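Putative peptidyl-prolyl cis-trans isomerase Cbf2 (Campylobacter jejuni, PDB 3RFW) is a SurA-like chaperone and virulence factor that probably catalyses the cis-trans isomerisation of peptidyl-prolyl bonds. Local coordinates at residues A[112-117]-A[165-170]. Residues are numbered along the deposited sequence; the frame is centred on the assembly and turned at random.
Sequences RVQAKH and LGWFDQ
Residues 165-169 run roughly antiparallel to 112-117, with a corner in the chain at Trp167, and Val113 and Phe168 form a hydrogen-bonded pair: Val113 N gives a nearly straight bond to Phe168 O at 2.9 Å, and Phe168 N returns a more bent one to Val113 O. This is the outer edge of the four-stranded antiparallel sheet of the parvulin-type (PpiC) isomerase domain, where strand 164-168 flanks the strand 108-120, whose other neighbour is 199-213. Contact continues past Gly166, which has positive phi, to a weak bond from Leu165 N to Ala115 O.

On one face of the sheet the indole of Trp167 is sandwiched. Gln114 CB lies over the centre of the six-membered ring, 3.5 Å from its centroid, put there by the backbone opposite Trp167 in the non-hydrogen-bonded pair. With CG anti to the backbone N (chi1 -172°), the extended chain beyond carries the amide along the indole, nearly parallel to it. Over the opposite face comes Arg112. Bends at chi2 and chi3 fold its chain back and set the guanidinium flat on the ring, an off-centre cation-pi stack with NH2 3.7 Å from Trp167 CG, toward the rim.

The other face carries Val113 and Phe168, side by side and packed against the helix 175-183 through Phe182 and Phe177. Both take the crowded first torsion between backbone N and carbonyl carbon (chi1 59° and 60°), which brings Val113 CG1 over the face of the phenyl ring in a tight CH-pi contact; Ala115 CB meets the same ring at its edge. Farther along, Leu165 lies across His117, whose ring also meets those of His201 and Phe177. His117 ND1, buried with no partner in the model, lies 3.7 Å from Leu165 CD1.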
loop_
_atom_site.group_PDB
_atom_site.type_symbol
_atom_site.label_atom_id
_atom_site.label_comp_id
_atom_site.label_asym_id
_atom_site.label_seq_id
_atom_site.Cartn_x
_atom_site.Cartn_y
_atom_site.Cartn_z
ATOM N N ARG A 112 16.985 23.258 -4.640
ATOM C CA ARG A 112 15.564 23.509 -4.841
ATOM C C ARG A 112 15.276 25.008 -4.772
ATOM O O ARG A 112 15.977 25.762 -4.082
ATOM C CB ARG A 112 14.738 22.790 -3.771
ATOM C CG ARG A 112 14.629 21.281 -3.955
ATOM C CD ARG A 112 14.573 20.534 -2.614
ATOM N NE ARG A 112 13.232 20.492 -2.014
ATOM C CZ ARG A 112 12.948 20.917 -0.782
ATOM N NH1 ARG A 112 13.899 21.455 -0.028
ATOM N NH2 ARG A 112 11.713 20.813 -0.300
ATOM N N VAL A 113 14.179 25.411 -5.396
ATOM C CA VAL A 113 13.636 26.745 -5.200
ATOM C C VAL A 113 12.154 26.690 -4.838
ATOM O O VAL A 113 11.438 25.767 -5.228
ATOM C CB VAL A 113 13.815 27.600 -6.446
ATOM C CG1 VAL A 113 13.119 26.951 -7.618
ATOM C CG2 VAL A 113 13.244 28.994 -6.205
ATOM N N GLN A 114 11.718 27.662 -4.044
ATOM C CA GLN A 114 10.308 27.864 -3.756
ATOM C C GLN A 114 9.848 29.186 -4.382
ATOM O O GLN A 114 10.291 30.258 -3.976
ATOM C CB GLN A 114 10.094 27.881 -2.232
ATOM C CG GLN A 114 8.614 27.882 -1.796
ATOM C CD GLN A 114 8.406 28.240 -0.318
ATOM O OE1 GLN A 114 9.179 28.986 0.280
ATOM N NE2 GLN A 114 7.323 27.733 0.259
ATOM N N ALA A 115 8.922 29.123 -5.335
ATOM C CA ALA A 115 8.579 30.314 -6.119
ATOM C C ALA A 115 7.095 30.414 -6.426
ATOM O O ALA A 115 6.383 29.402 -6.407
ATOM C CB ALA A 115 9.393 30.356 -7.408
ATOM N N LYS A 116 6.635 31.632 -6.702
ATOM C CA LYS A 116 5.350 31.848 -7.359
ATOM C C LYS A 116 5.565 32.373 -8.773
ATOM O O LYS A 116 6.594 32.970 -9.056
ATOM C CB LYS A 116 4.503 32.854 -6.552
ATOM C CG LYS A 116 3.987 32.294 -5.210
ATOM C CD LYS A 116 3.170 33.320 -4.454
ATOM C CE LYS A 116 3.177 33.046 -2.955
ATOM N NZ LYS A 116 2.447 34.113 -2.225
ATOM N N HIS A 117 4.567 32.215 -9.639
ATOM C CA HIS A 117 4.595 32.868 -10.947
ATOM C C HIS A 117 3.254 33.442 -11.428
ATOM O O HIS A 117 2.196 33.138 -10.866
ATOM C CB HIS A 117 5.255 31.969 -12.005
ATOM C CG HIS A 117 4.301 31.095 -12.756
ATOM N ND1 HIS A 117 3.342 30.324 -12.131
ATOM C CD2 HIS A 117 4.212 30.808 -14.078
ATOM C CE1 HIS A 117 2.687 29.619 -13.038
ATOM N NE2 HIS A 117 3.208 29.880 -14.225
ATOM N N LEU A 165 3.736 27.627 -6.587
ATOM C CA LEU A 165 4.279 26.482 -7.321
ATOM C C LEU A 165 4.971 25.527 -6.352
ATOM O O LEU A 165 5.415 24.453 -6.740
ATOM C CB LEU A 165 5.280 26.937 -8.395
ATOM C CG LEU A 165 4.753 27.713 -9.608
ATOM C CD1 LEU A 165 5.901 28.125 -10.521
ATOM C CD2 LEU A 165 3.705 26.920 -10.383
ATOM N N GLY A 166 5.102 25.954 -5.103
ATOM C CA GLY A 166 5.806 25.176 -4.082
ATOM C C GLY A 166 7.290 24.982 -4.363
ATOM O O GLY A 166 7.848 25.626 -5.255
ATOM N N TRP A 167 7.935 24.119 -3.580
ATOM C CA TRP A 167 9.328 23.728 -3.828
ATOM C C TRP A 167 9.484 22.837 -5.048
ATOM O O TRP A 167 8.656 21.971 -5.293
ATOM C CB TRP A 167 9.879 22.993 -2.621
ATOM C CG TRP A 167 10.053 23.861 -1.432
ATOM C CD1 TRP A 167 9.161 24.050 -0.423
ATOM C CD2 TRP A 167 11.191 24.684 -1.127
ATOM N NE1 TRP A 167 9.687 24.906 0.520
ATOM C CE2 TRP A 167 10.938 25.296 0.122
ATOM C CE3 TRP A 167 12.405 24.940 -1.776
ATOM C CZ2 TRP A 167 11.866 26.144 0.749
ATOM C CZ3 TRP A 167 13.326 25.784 -1.164
ATOM C CH2 TRP A 167 13.056 26.364 0.099
ATOM N N PHE A 168 10.549 23.046 -5.810
ATOM C CA PHE A 168 10.788 22.272 -7.021
ATOM C C PHE A 168 12.267 22.301 -7.365
ATOM O O PHE A 168 12.971 23.218 -6.946
ATOM C CB PHE A 168 9.935 22.774 -8.192
ATOM C CG PHE A 168 10.172 24.229 -8.576
ATOM C CD1 PHE A 168 11.068 24.558 -9.583
ATOM C CD2 PHE A 168 9.388 25.241 -8.037
ATOM C CE1 PHE A 168 11.235 25.885 -9.987
ATOM C CE2 PHE A 168 9.537 26.578 -8.444
ATOM C CZ PHE A 168 10.461 26.900 -9.421
ATOM N N ASP A 169 12.752 21.270 -8.059
ATOM C CA ASP A 169 14.138 21.258 -8.527
ATOM C C ASP A 169 14.272 21.492 -10.027
ATOM O O ASP A 169 13.326 21.935 -10.674
ATOM C CB ASP A 169 14.899 20.003 -8.076
ATOM C CG ASP A 169 14.216 18.704 -8.492
ATOM O OD1 ASP A 169 13.626 18.645 -9.596
ATOM O OD2 ASP A 169 14.309 17.722 -7.722
ATOM N N GLN A 170 15.475 21.275 -10.556
ATOM C CA GLN A 170 15.794 21.647 -11.940
ATOM C C GLN A 170 15.292 20.584 -12.917
ATOM O O GLN A 170 15.092 20.859 -14.098
ATOM C CB GLN A 170 17.307 21.858 -12.117
#